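Local coordinates for Lin2891 protein (Listeria innocua, PDB 3DB0) that is of uncharacterised function but probably acts as a flavin-dependent oxidoreductase of the pyridoxamine 5'-phosphate oxidase family, with an FMN-binding split-barrel fold, at residues A12-H17 and L42-P47; T36-G41 and E94-N99; P53-V58 and A84-D89; V64-G69 and I116-E121. One frame throughout, in Å; residues are numbered along the deposited sequence. Where two conformers were deposited one is given.

Contact 1. Residues A12-H17 and L42-P47; sequences AILEQH and LTLYTP
L14, near the C-terminal end of helix 6-16, meets L42, just before strand 43-49, and L44 within it. One methyl branch reaches L44 and the other reaches L42. The closer pair is L14 CD2 with L44 CD2, 3.8 Å apart. The two side chains run at a slant to each other, so they touch at one methyl each and not along their lengths. The second branch is looser, with L14 CD1 lying 4.2 Å from L42 CD2. L14 has CG anti to the carbonyl carbon (chi1 -67°) and a nearly extended chi2 of 176°. This places the fork at the end of an outstretched chain, one prong toward each of the two leucines. The backbones stay well apart, with L14 CA 8.2 Å from L42 CA. Other residues close the space around the leucines. L78 of strand 77-86 also touches L14, and F37, H39 and I80 pack on L44. L42 also packs on E7, I10 and L11, earlier in helix 6-16. At the helix end, H17 ND1 donates to I13 O over 2.7 Å with an N-H...O angle of 164°. The acceptor lies in the ring plane, and the donor uses a lone pair of I13 O in its carbonyl plane. H17 NE2 is taken by D71, so both ring nitrogens are engaged and the ring's rotation is fixed. No hydrogen bond links helix and strand segments. The helix is therefore held against L42 and L44 by leucine methyl contacts alone, and this contact lends it no directional polar bond.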
loop_
_atom_site.group_PDB
_atom_site.type_symbol
_atom_site.label_atom_id
_atom_site.label_comp_id
_atom_site.label_asym_id
_atom_site.label_seq_id
_atom_site.Cartn_x
_atom_site.Cartn_y
_atom_site.Cartn_z
ATOM N N ALA B 12 -4.113 9.099 -12.616
ATOM C CA ALA B 12 -2.753 8.639 -12.327
ATOM C C ALA B 12 -2.570 8.596 -10.807
ATOM O O ALA B 12 -2.054 7.622 -10.245
ATOM C CB ALA B 12 -1.689 9.567 -13.011
ATOM N N ILE B 13 -3.077 9.623 -10.127
ATOM C CA ILE B 13 -2.914 9.693 -8.685
ATOM C C ILE B 13 -3.760 8.551 -8.027
ATOM O O ILE B 13 -3.298 7.862 -7.099
ATOM C CB ILE B 13 -3.314 11.059 -8.140
ATOM C CG1 ILE B 13 -2.368 12.182 -8.611
ATOM C CG2 ILE B 13 -3.317 11.005 -6.621
ATOM C CD1 ILE B 13 -2.819 13.587 -8.224
ATOM N N LEU B 14 -4.966 8.333 -8.557
ATOM C CA LEU B 14 -5.841 7.254 -8.057
ATOM C C LEU B 14 -5.241 5.881 -8.363
ATOM O O LEU B 14 -5.414 4.956 -7.598
ATOM C CB LEU B 14 -7.263 7.316 -8.670
ATOM C CG LEU B 14 -8.122 8.526 -8.278
ATOM C CD1 LEU B 14 -9.468 8.556 -8.988
ATOM C CD2 LEU B 14 -8.277 8.566 -6.709
ATOM N N GLU B 15 -4.536 5.747 -9.480
ATOM C CA GLU B 15 -4.011 4.440 -9.834
ATOM C C GLU B 15 -2.864 4.044 -8.941
ATOM O O GLU B 15 -2.662 2.859 -8.659
ATOM C CB GLU B 15 -3.597 4.398 -11.316
ATOM C CG GLU B 15 -4.758 4.696 -12.250
ATOM C CD GLU B 15 -4.351 4.864 -13.678
ATOM O OE1 GLU B 15 -3.150 5.107 -13.921
ATOM O OE2 GLU B 15 -5.244 4.798 -14.558
ATOM N N GLN B 16 -2.171 5.053 -8.433
ATOM C CA GLN B 16 -0.991 4.846 -7.628
ATOM C C GLN B 16 -1.219 4.882 -6.153
ATOM O O GLN B 16 -0.302 4.652 -5.400
ATOM C CB GLN B 16 0.041 5.874 -8.039
ATOM C CG GLN B 16 0.373 5.719 -9.516
ATOM C CD GLN B 16 0.799 7.014 -10.160
ATOM O OE1 GLN B 16 1.143 7.972 -9.468
ATOM N NE2 GLN B 16 0.743 7.066 -11.496
ATOM N N HIS B 17 -2.453 5.152 -5.722
ATOM C CA HIS B 17 -2.747 5.209 -4.281
ATOM C C HIS B 17 -4.068 4.527 -3.932
ATOM O O HIS B 17 -5.092 4.780 -4.533
ATOM C CB HIS B 17 -2.808 6.658 -3.772
ATOM C CG HIS B 17 -1.565 7.427 -4.032
ATOM N ND1 HIS B 17 -1.304 8.034 -5.241
ATOM C CD2 HIS B 17 -0.482 7.643 -3.260
ATOM C CE1 HIS B 17 -0.117 8.607 -5.191
ATOM N NE2 HIS B 17 0.405 8.380 -4.002
ATOM N N LEU B 42 -13.472 7.751 -12.034
ATOM C CA LEU B 42 -13.396 8.725 -10.940
ATOM C C LEU B 42 -14.339 8.372 -9.777
ATOM O O LEU B 42 -14.401 9.097 -8.761
ATOM C CB LEU B 42 -13.640 10.149 -11.429
ATOM C CG LEU B 42 -12.732 10.697 -12.539
ATOM C CD1 LEU B 42 -13.051 12.160 -12.687
ATOM C CD2 LEU B 42 -11.257 10.480 -12.270
ATOM N N THR B 43 -15.030 7.243 -9.895
ATOM C CA THR B 43 -15.858 6.743 -8.763
ATOM C C THR B 43 -15.002 5.962 -7.741
ATOM O O THR B 43 -14.225 5.081 -8.092
ATOM C CB THR B 43 -17.068 5.922 -9.233
ATOM O OG1 THR B 43 -17.962 6.782 -9.953
ATOM C CG2 THR B 43 -17.853 5.326 -8.052
ATOM N N LEU B 44 -15.143 6.316 -6.471
ATOM C CA LEU B 44 -14.408 5.650 -5.411
ATOM C C LEU B 44 -15.308 4.691 -4.620
ATOM O O LEU B 44 -16.547 4.855 -4.541
ATOM C CB LEU B 44 -13.797 6.654 -4.456
ATOM C CG LEU B 44 -12.748 7.661 -4.940
ATOM C CD1 LEU B 44 -12.194 8.396 -3.742
ATOM C CD2 LEU B 44 -11.610 7.077 -5.684
ATOM N N TYR B 45 -14.676 3.646 -4.110
ATOM C CA TYR B 45 -15.357 2.612 -3.323
ATOM C C TYR B 45 -14.465 2.325 -2.133
ATOM O O TYR B 45 -13.237 2.293 -2.225
ATOM C CB TYR B 45 -15.591 1.316 -4.120
ATOM C CG TYR B 45 -16.512 1.447 -5.320
ATOM C CD1 TYR B 45 -17.897 1.465 -5.170
ATOM C CD2 TYR B 45 -16.007 1.472 -6.591
ATOM C CE1 TYR B 45 -18.749 1.570 -6.270
ATOM C CE2 TYR B 45 -16.840 1.567 -7.697
ATOM C CZ TYR B 45 -18.207 1.623 -7.529
ATOM O OH TYR B 45 -19.019 1.762 -8.606
ATOM N N THR B 46 -15.070 2.252 -0.963
ATOM C CA THR B 46 -14.309 1.879 0.194
ATOM C C THR B 46 -15.162 0.862 1.027
ATOM O O THR B 46 -16.394 1.066 1.231
ATOM C CB THR B 46 -13.859 3.145 1.000
ATOM O OG1 THR B 46 -12.950 2.756 2.015
ATOM C CG2 THR B 46 -15.042 3.852 1.628
ATOM N N PRO B 47 -14.504 -0.204 1.531
ATOM C CA PRO B 47 -15.157 -1.241 2.331
ATOM C C PRO B 47 -15.581 -0.788 3.689
ATOM O O PRO B 47 -14.989 0.110 4.286
ATOM C CB PRO B 47 -14.106 -2.371 2.418
ATOM C CG PRO B 47 -12.829 -1.743 2.055
ATOM C CD PRO B 47 -13.063 -0.444 1.366
#

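Contact 2. Residues T36-G41 and E94-N99; sequences TFLHDG and ERIWEN
L38 of strand 29-40 meets I96 and N99 of helix 90-100, where this helix packs against the outside of the barrel. A single methyl does most of the touching. L38 CD1 lies 3.7 Å from I96 CD1, and these two side chains slide past each other in opposite directions. The same L38 CD1 is 3.8 Å from N99 CG. It sits almost directly above the face of the carboxamide, not at its edge. N99 holds CG anti to its backbone N (chi1 180°), which swings the amide over the leucine. N99 was modelled in two conformers, so this half of the contact is less certain. The strand belongs to an antiparallel hairpin with strand 43-49, and L38 pairs by backbone bonds with Y45. One residue on, H39 turns away from helix 90-100 and packs on L14 and E15 of helix 6-16. H39 ND1 donates to G41 O over 3.0 Å, nearly in the plane of its ring, bracing the start of the hairpin turn. G41 has a positive phi of 68°, which suits glycine. On helix 90-100, I96 also leans on F113 and V115, and the W97 ring meets F113 and F105.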
loop_
_atom_site.group_PDB
_atom_site.type_symbol
_atom_site.label_atom_id
_atom_site.label_comp_id
_atom_site.label_asym_id
_atom_site.label_seq_id
_atom_site.Cartn_x
_atom_site.Cartn_y
_atom_site.Cartn_z
ATOM N N THR B 36 -8.771 2.234 2.815
ATOM C CA THR B 36 -8.503 1.746 1.460
ATOM C C THR B 36 -9.636 2.166 0.559
ATOM O O THR B 36 -10.837 2.064 0.925
ATOM C CB THR B 36 -8.314 0.216 1.445
ATOM O OG1 THR B 36 -7.249 -0.077 2.326
ATOM C CG2 THR B 36 -7.959 -0.360 0.029
ATOM N N PHE B 37 -9.200 2.713 -0.575
ATOM C CA PHE B 37 -10.039 3.124 -1.671
ATOM C C PHE B 37 -9.702 2.385 -2.955
ATOM O O PHE B 37 -8.557 2.413 -3.398
ATOM C CB PHE B 37 -9.885 4.616 -1.940
ATOM C CG PHE B 37 -10.410 5.488 -0.819
ATOM C CD1 PHE B 37 -11.763 5.858 -0.767
ATOM C CD2 PHE B 37 -9.601 5.852 0.221
ATOM C CE1 PHE B 37 -12.250 6.638 0.264
ATOM C CE2 PHE B 37 -10.102 6.611 1.278
ATOM C CZ PHE B 37 -11.424 6.996 1.296
ATOM N N LEU B 38 -10.720 1.767 -3.554
ATOM C CA LEU B 38 -10.639 1.252 -4.927
ATOM C C LEU B 38 -11.319 2.317 -5.798
ATOM O O LEU B 38 -12.074 3.181 -5.302
ATOM C CB LEU B 38 -11.391 -0.100 -5.059
ATOM C CG LEU B 38 -10.840 -1.151 -4.073
ATOM C CD1 LEU B 38 -11.355 -2.559 -4.269
ATOM C CD2 LEU B 38 -9.363 -1.206 -4.245
ATOM N N HIS B 39 -11.069 2.313 -7.098
ATOM C CA HIS B 39 -11.792 3.224 -7.970
ATOM C C HIS B 39 -12.100 2.544 -9.290
ATOM O O HIS B 39 -11.499 1.568 -9.690
ATOM C CB HIS B 39 -10.966 4.482 -8.243
ATOM C CG HIS B 39 -9.782 4.203 -9.093
ATOM N ND1 HIS B 39 -9.744 4.514 -10.436
ATOM C CD2 HIS B 39 -8.662 3.486 -8.834
ATOM C CE1 HIS B 39 -8.614 4.066 -10.947
ATOM N NE2 HIS B 39 -7.943 3.437 -9.996
ATOM N N ASP B 40 -13.110 3.080 -9.906
ATOM C CA ASP B 40 -13.589 2.708 -11.190
ATOM C C ASP B 40 -13.763 4.043 -11.861
ATOM O O ASP B 40 -14.765 4.765 -11.666
ATOM C CB ASP B 40 -14.938 2.008 -11.114
ATOM C CG ASP B 40 -15.518 1.747 -12.517
ATOM O OD1 ASP B 40 -14.711 1.526 -13.417
ATOM O OD2 ASP B 40 -16.741 1.797 -12.721
ATOM N N GLY B 41 -12.784 4.419 -12.649
ATOM C CA GLY B 41 -12.858 5.748 -13.225
ATOM C C GLY B 41 -12.694 6.678 -12.044
ATOM O O GLY B 41 -11.898 6.406 -11.133
ATOM N N GLU B 94 -19.614 -7.846 -4.485
ATOM C CA GLU B 94 -18.888 -9.145 -4.513
ATOM C C GLU B 94 -17.541 -8.986 -5.164
ATOM O O GLU B 94 -16.542 -9.568 -4.729
ATOM C CB GLU B 94 -19.679 -10.209 -5.274
ATOM C CG GLU B 94 -18.933 -11.568 -5.444
ATOM C CD GLU B 94 -18.660 -12.256 -4.127
ATOM O OE1 GLU B 94 -19.437 -12.012 -3.198
ATOM O OE2 GLU B 94 -17.673 -13.031 -4.008
ATOM N N ARG B 95 -17.505 -8.170 -6.203
ATOM C CA ARG B 95 -16.255 -7.888 -6.860
ATOM C C ARG B 95 -15.256 -7.176 -5.919
ATOM O O ARG B 95 -14.117 -7.535 -5.860
ATOM C CB ARG B 95 -16.503 -7.059 -8.112
ATOM C CG ARG B 95 -15.235 -6.727 -8.858
ATOM C CD ARG B 95 -14.440 -7.974 -9.152
ATOM N NE ARG B 95 -15.126 -8.902 -10.065
ATOM C CZ ARG B 95 -15.058 -8.807 -11.395
ATOM N NH1 ARG B 95 -14.345 -7.835 -11.963
ATOM N NH2 ARG B 95 -15.703 -9.668 -12.153
ATOM N N ILE B 96 -15.696 -6.120 -5.253
ATOM C CA ILE B 96 -14.904 -5.404 -4.306
ATOM C C ILE B 96 -14.469 -6.379 -3.177
ATOM O O ILE B 96 -13.317 -6.365 -2.746
ATOM C CB ILE B 96 -15.668 -4.226 -3.721
ATOM C CG1 ILE B 96 -16.000 -3.126 -4.795
ATOM C CG2 ILE B 96 -14.943 -3.649 -2.502
ATOM C CD1 ILE B 96 -14.821 -2.580 -5.475
ATOM N N TRP B 97 -15.396 -7.216 -2.698
ATOM C CA TRP B 97 -15.095 -8.186 -1.645
ATOM C C TRP B 97 -13.929 -9.081 -2.067
ATOM O O TRP B 97 -12.972 -9.308 -1.321
ATOM C CB TRP B 97 -16.361 -9.003 -1.254
ATOM C CG TRP B 97 -16.093 -10.187 -0.361
ATOM C CD1 TRP B 97 -16.228 -11.516 -0.699
ATOM C CD2 TRP B 97 -15.585 -10.180 1.000
ATOM N NE1 TRP B 97 -15.873 -12.313 0.366
ATOM C CE2 TRP B 97 -15.461 -11.523 1.410
ATOM C CE3 TRP B 97 -15.249 -9.181 1.908
ATOM C CZ2 TRP B 97 -15.019 -11.874 2.683
ATOM C CZ3 TRP B 97 -14.784 -9.554 3.169
ATOM C CH2 TRP B 97 -14.671 -10.865 3.532
ATOM N N GLU B 98 -14.001 -9.574 -3.292
ATOM C CA GLU B 98 -13.001 -10.474 -3.835
ATOM C C GLU B 98 -11.665 -9.774 -4.022
ATOM O O GLU B 98 -10.607 -10.375 -3.848
ATOM C CB GLU B 98 -13.508 -11.088 -5.165
ATOM C CG GLU B 98 -14.581 -12.110 -4.937
ATOM C CD GLU B 98 -15.247 -12.607 -6.196
ATOM O OE1 GLU B 98 -14.735 -12.336 -7.302
ATOM O OE2 GLU B 98 -16.310 -13.228 -6.064
ATOM N N ASN B 99 -11.699 -8.497 -4.365
ATOM C CA ASN B 99 -10.451 -7.753 -4.524
ATOM C C ASN B 99 -9.804 -7.494 -3.157
ATOM O O ASN B 99 -8.616 -7.719 -2.956
ATOM C CB ASN B 99 -10.679 -6.451 -5.267
ATOM C CG ASN B 99 -9.411 -5.661 -5.435
ATOM O OD1 ASN B 99 -8.672 -5.419 -4.469
ATOM N ND2 ASN B 99 -9.150 -5.240 -6.657
#

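Contact 3. Residues P53-V58 and A84-D89; sequences PKTEEV and ASLEED
V58 of helix 53-60 lays a methyl on one face of the A84-S85 peptide group of strand 77-86. V58 CG1 stands almost straight above the carbonyl carbon, 3.7 Å from A84 C. V58 has CG1 anti to its own backbone N (chi1 161°), which aims that branch at the strand. Both methyls of V58 also touch the small side chain of A84, V58 CG1 lying 3.8 Å from A84 CB. At the oxygen end of the same peptide group, a water donates to A84 O over 2.6 Å. The water also donates to V58 O over 2.7 Å and so bridges the two backbones. One turn earlier in the helix, T55 CG2 packs 3.7 Å from L86 CD1, the side chains crossing at about a right angle. T55 OG1 points elsewhere, to S48 OG and G49 O. The helix and strand segments run at 112° to each other, with axes 8.6 Å apart at closest. D89 then caps the N-terminus of helix 90-100 through I92 N. No direct hydrogen bond joins the segments: methyls fill the buried interface, and the water joins the carbonyl oxygens of V58 and A84, giving the segments a polar link.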
loop_
_atom_site.group_PDB
_atom_site.type_symbol
_atom_site.label_atom_id
_atom_site.label_comp_id
_atom_site.label_asym_id
_atom_site.label_seq_id
_atom_site.Cartn_x
_atom_site.Cartn_y
_atom_site.Cartn_z
ATOM N N PRO B 53 -19.470 2.824 12.632
ATOM C CA PRO B 53 -19.816 4.232 12.694
ATOM C C PRO B 53 -19.709 4.945 11.327
ATOM O O PRO B 53 -20.588 5.716 11.012
ATOM C CB PRO B 53 -18.805 4.805 13.693
ATOM C CG PRO B 53 -18.504 3.655 14.611
ATOM C CD PRO B 53 -18.665 2.397 13.799
ATOM N N LYS B 54 -18.687 4.683 10.524
ATOM C CA LYS B 54 -18.560 5.411 9.257
ATOM C C LYS B 54 -19.705 5.092 8.315
ATOM O O LYS B 54 -20.155 5.940 7.573
ATOM C CB LYS B 54 -17.220 5.199 8.569
ATOM C CG LYS B 54 -16.953 3.791 8.090
ATOM C CD LYS B 54 -15.596 3.707 7.413
ATOM C CE LYS B 54 -15.325 2.291 6.964
ATOM N NZ LYS B 54 -13.876 1.975 6.813
ATOM N N THR B 55 -20.237 3.875 8.400
ATOM C CA THR B 55 -21.382 3.504 7.611
ATOM C C THR B 55 -22.630 4.266 8.028
ATOM O O THR B 55 -23.388 4.723 7.178
ATOM C CB THR B 55 -21.701 2.005 7.757
ATOM O OG1 THR B 55 -20.565 1.261 7.311
ATOM C CG2 THR B 55 -22.972 1.643 6.965
ATOM N N GLU B 56 -22.871 4.369 9.333
ATOM C CA GLU B 56 -24.016 5.128 9.833
ATOM C C GLU B 56 -23.869 6.621 9.569
ATOM O O GLU B 56 -24.861 7.335 9.339
ATOM C CB GLU B 56 -24.283 4.853 11.326
ATOM C CG GLU B 56 -25.557 5.535 11.862
ATOM C CD GLU B 56 -26.835 5.050 11.186
ATOM O OE1 GLU B 56 -26.819 3.961 10.586
ATOM O OE2 GLU B 56 -27.851 5.769 11.268
ATOM N N GLU B 57 -22.638 7.118 9.623
ATOM C CA GLU B 57 -22.414 8.519 9.341
ATOM C C GLU B 57 -22.884 8.864 7.923
ATOM O O GLU B 57 -23.620 9.840 7.704
ATOM C CB GLU B 57 -20.946 8.881 9.543
ATOM C CG GLU B 57 -20.589 8.969 11.002
ATOM C CD GLU B 57 -19.104 8.808 11.251
ATOM O OE1 GLU B 57 -18.356 9.001 10.309
ATOM O OE2 GLU B 57 -18.684 8.449 12.375
ATOM N N VAL B 58 -22.435 8.047 6.967
ATOM C CA VAL B 58 -22.786 8.180 5.533
ATOM C C VAL B 58 -24.304 8.067 5.257
ATOM O O VAL B 58 -24.836 8.797 4.420
ATOM C CB VAL B 58 -21.965 7.145 4.703
ATOM C CG1 VAL B 58 -22.566 6.902 3.370
ATOM C CG2 VAL B 58 -20.502 7.663 4.592
ATOM N N ALA B 84 -21.581 10.220 -0.769
ATOM C CA ALA B 84 -21.390 8.830 -0.400
ATOM C C ALA B 84 -22.724 8.166 -0.141
ATOM O O ALA B 84 -23.668 8.786 0.373
ATOM C CB ALA B 84 -20.377 8.686 0.825
ATOM N N SER B 85 -22.757 6.901 -0.553
ATOM C CA SER B 85 -23.911 6.006 -0.449
ATOM C C SER B 85 -23.456 4.580 -0.342
ATOM O O SER B 85 -22.297 4.243 -0.595
ATOM C CB SER B 85 -24.875 6.211 -1.633
ATOM O OG SER B 85 -24.303 5.773 -2.839
ATOM N N LEU B 86 -24.358 3.728 0.108
ATOM C CA LEU B 86 -24.047 2.319 0.227
ATOM C C LEU B 86 -24.399 1.675 -1.109
ATOM O O LEU B 86 -25.524 1.840 -1.626
ATOM C CB LEU B 86 -24.797 1.690 1.412
ATOM C CG LEU B 86 -24.460 2.341 2.788
ATOM C CD1 LEU B 86 -25.140 1.629 3.965
ATOM C CD2 LEU B 86 -22.941 2.366 2.961
ATOM N N GLU B 87 -23.412 0.984 -1.672
ATOM C CA GLU B 87 -23.540 0.292 -2.955
ATOM C C GLU B 87 -24.554 -0.799 -2.820
ATOM O O GLU B 87 -24.457 -1.619 -1.927
ATOM C CB GLU B 87 -22.201 -0.318 -3.394
ATOM C CG GLU B 87 -22.276 -1.055 -4.724
ATOM C CD GLU B 87 -22.786 -0.182 -5.827
ATOM O OE1 GLU B 87 -22.178 0.876 -6.050
ATOM O OE2 GLU B 87 -23.796 -0.539 -6.485
ATOM N N GLU B 88 -25.499 -0.818 -3.742
ATOM C CA GLU B 88 -26.616 -1.783 -3.710
ATOM C C GLU B 88 -26.499 -2.865 -4.746
ATOM O O GLU B 88 -27.216 -3.852 -4.697
ATOM C CB GLU B 88 -27.966 -1.038 -3.864
ATOM C CG GLU B 88 -28.330 -0.129 -2.650
ATOM C CD GLU B 88 -29.622 0.671 -2.847
ATOM O OE1 GLU B 88 -30.366 0.442 -3.821
ATOM O OE2 GLU B 88 -29.893 1.555 -2.017
ATOM N N ASP B 89 -25.588 -2.688 -5.690
ATOM C CA ASP B 89 -25.388 -3.694 -6.755
ATOM C C ASP B 89 -24.514 -4.800 -6.181
ATOM O O ASP B 89 -23.368 -4.590 -5.809
ATOM C CB ASP B 89 -24.749 -3.058 -8.007
ATOM C CG ASP B 89 -24.560 -4.032 -9.167
ATOM O OD1 ASP B 89 -23.956 -5.134 -9.038
ATOM O OD2 ASP B 89 -24.920 -3.638 -10.273
HETATM O O HOH W 1 -25.724 8.323 1.890
#

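Contact 4. Residues V64-G69 and I116-E121; sequences VCVLIG and IKIVPE
I118 of strand 113-126 points into the barrel interior and meets V64 and V66 of strand 63-68. From CB its side chain divides. The short branch, I118 CG2, meets V64 CG2 at 3.9 Å. On the longer branch, I118 CG1 is 4.2 Å from the same V64 CG2. That branch has CG1 anti to the carbonyl carbon (chi1 -59°) and runs on nearly extended. Its tip, I118 CD1, reaches V66 CG2 at 4.1 Å. The isoleucine thus spans two inward-facing valines, one with each end. Both valines meet it at a slant. V64 and V66 stand two residues apart on the same side of their strand, while C65 between them faces away and packs on A32 of a neighbouring subunit. F37 and L22 add to the hydrophobic cluster around I118. The two strands do not pair with each other: V64 CA and I118 CA are 8.1 Å apart, and strand 77-86 lies between them in the sheet. V64 bonds through its backbone to G82, and L44 bonds to I118. Such apolar contact between non-adjacent strands is what fills the core of a closed antiparallel barrel, here the six-stranded split barrel of the FMN-binding family.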
loop_
_atom_site.group_PDB
_atom_site.type_symbol
_atom_site.label_atom_id
_atom_site.label_comp_id
_atom_site.label_asym_id
_atom_site.label_seq_id
_atom_site.Cartn_x
_atom_site.Cartn_y
_atom_site.Cartn_z
ATOM N N VAL B 64 -19.058 13.849 1.970
ATOM C CA VAL B 64 -17.729 13.392 2.376
ATOM C C VAL B 64 -16.659 14.143 1.631
ATOM O O VAL B 64 -16.897 14.688 0.556
ATOM C CB VAL B 64 -17.554 11.877 2.216
ATOM C CG1 VAL B 64 -18.583 11.113 3.111
ATOM C CG2 VAL B 64 -17.700 11.434 0.744
ATOM N N CYS B 65 -15.501 14.226 2.264
ATOM C CA CYS B 65 -14.345 14.794 1.652
ATOM C C CYS B 65 -13.223 13.735 1.694
ATOM O O CYS B 65 -12.913 13.222 2.774
ATOM C CB CYS B 65 -13.911 16.047 2.425
ATOM S SG CYS B 65 -12.406 16.829 1.670
ATOM N N VAL B 66 -12.605 13.422 0.547
ATOM C CA VAL B 66 -11.446 12.481 0.512
ATOM C C VAL B 66 -10.143 13.182 0.097
ATOM O O VAL B 66 -10.129 13.981 -0.826
ATOM C CB VAL B 66 -11.696 11.304 -0.456
ATOM C CG1 VAL B 66 -10.504 10.300 -0.453
ATOM C CG2 VAL B 66 -12.983 10.598 -0.068
ATOM N N LEU B 67 -9.093 12.907 0.846
ATOM C CA LEU B 67 -7.758 13.345 0.529
ATOM C C LEU B 67 -7.002 12.066 0.210
ATOM O O LEU B 67 -7.019 11.091 0.980
ATOM C CB LEU B 67 -7.054 14.059 1.681
ATOM C CG LEU B 67 -7.615 15.418 2.134
ATOM C CD1 LEU B 67 -6.725 15.980 3.238
ATOM C CD2 LEU B 67 -7.573 16.301 0.968
ATOM N N ILE B 68 -6.366 12.093 -0.949
ATOM C CA ILE B 68 -5.633 10.948 -1.442
ATOM C C ILE B 68 -4.492 11.360 -2.310
ATOM O O ILE B 68 -4.593 12.264 -3.125
ATOM C CB ILE B 68 -6.580 9.882 -2.157
ATOM C CG1 ILE B 68 -5.792 8.627 -2.650
ATOM C CG2 ILE B 68 -7.331 10.483 -3.349
ATOM C CD1 ILE B 68 -6.655 7.393 -2.707
ATOM N N GLY B 69 -3.341 10.723 -2.067
ATOM C CA GLY B 69 -2.174 10.910 -2.915
ATOM C C GLY B 69 -0.978 11.617 -2.304
ATOM O O GLY B 69 0.063 11.687 -2.919
ATOM N N ILE B 116 -19.059 1.423 0.559
ATOM C CA ILE B 116 -19.322 2.839 0.429
ATOM C C ILE B 116 -18.843 3.310 -0.925
ATOM O O ILE B 116 -17.649 3.245 -1.284
ATOM C CB ILE B 116 -18.707 3.675 1.556
ATOM C CG1 ILE B 116 -19.249 3.156 2.892
ATOM C CG2 ILE B 116 -19.050 5.187 1.332
ATOM C CD1 ILE B 116 -18.513 3.619 4.167
ATOM N N LYS B 117 -19.821 3.781 -1.694
ATOM C CA LYS B 117 -19.589 4.313 -3.031
ATOM C C LYS B 117 -19.485 5.792 -2.892
ATOM O O LYS B 117 -20.297 6.410 -2.200
ATOM C CB LYS B 117 -20.761 3.984 -3.960
ATOM C CG LYS B 117 -20.638 4.572 -5.384
ATOM C CD LYS B 117 -21.979 4.472 -6.175
ATOM C CE LYS B 117 -21.730 4.754 -7.607
ATOM N NZ LYS B 117 -22.963 4.678 -8.460
ATOM N N ILE B 118 -18.472 6.375 -3.509
ATOM C CA ILE B 118 -18.339 7.831 -3.467
ATOM C C ILE B 118 -18.322 8.402 -4.864
ATOM O O ILE B 118 -17.393 8.149 -5.659
ATOM C CB ILE B 118 -17.091 8.293 -2.678
ATOM C CG1 ILE B 118 -17.166 7.776 -1.234
ATOM C CG2 ILE B 118 -16.931 9.820 -2.754
ATOM C CD1 ILE B 118 -15.857 7.660 -0.562
ATOM N N VAL B 119 -19.338 9.226 -5.130
ATOM C CA VAL B 119 -19.490 9.936 -6.400
ATOM C C VAL B 119 -18.920 11.348 -6.262
ATOM O O VAL B 119 -19.422 12.179 -5.525
ATOM C CB VAL B 119 -20.992 9.933 -6.917
ATOM C CG1 VAL B 119 -21.169 10.794 -8.196
ATOM C CG2 VAL B 119 -21.435 8.522 -7.185
ATOM N N PRO B 120 -17.837 11.646 -6.968
ATOM C CA PRO B 120 -17.239 12.974 -6.805
ATOM C C PRO B 120 -18.043 14.108 -7.381
ATOM O O PRO B 120 -18.605 13.961 -8.449
ATOM C CB PRO B 120 -15.954 12.860 -7.632
ATOM C CG PRO B 120 -15.694 11.383 -7.732
ATOM C CD PRO B 120 -17.044 10.816 -7.888
ATOM N N GLU B 121 -18.068 15.244 -6.692
ATOM C CA GLU B 121 -18.810 16.411 -7.181
ATOM C C GLU B 121 -17.798 17.467 -7.594
ATOM O O GLU B 121 -17.992 18.244 -8.541
ATOM C CB GLU B 121 -19.794 16.937 -6.114
ATOM C CG GLU B 121 -20.900 15.945 -5.797
ATOM C CD GLU B 121 -21.820 15.688 -7.013
ATOM O OE1 GLU B 121 -21.904 16.561 -7.909
ATOM O OE2 GLU B 121 -22.483 14.640 -7.033
#

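In the fold
All four contacts reach one six-stranded barrel. Contact 4 lies in its core, about 9 Å from contact 1 and 12 Å from contact 3, centre to centre. Backbone pairing ties it to both: L44 O is 2.7 Å from I118 N, and S85 O is 2.7 Å from K117 N. Contacts 1, 2 and 3 each bring a different helix to the barrel. Contacts 1 and 2 share the hairpin of strands 29-40 and 43-49, where Y45 O is 2.9 Å from L38 N. Contacts 2 and 3 do not touch, their nearest atoms being about 5 Å apart. Relatives bind FMN at a subunit interface, and this protein may do likewise.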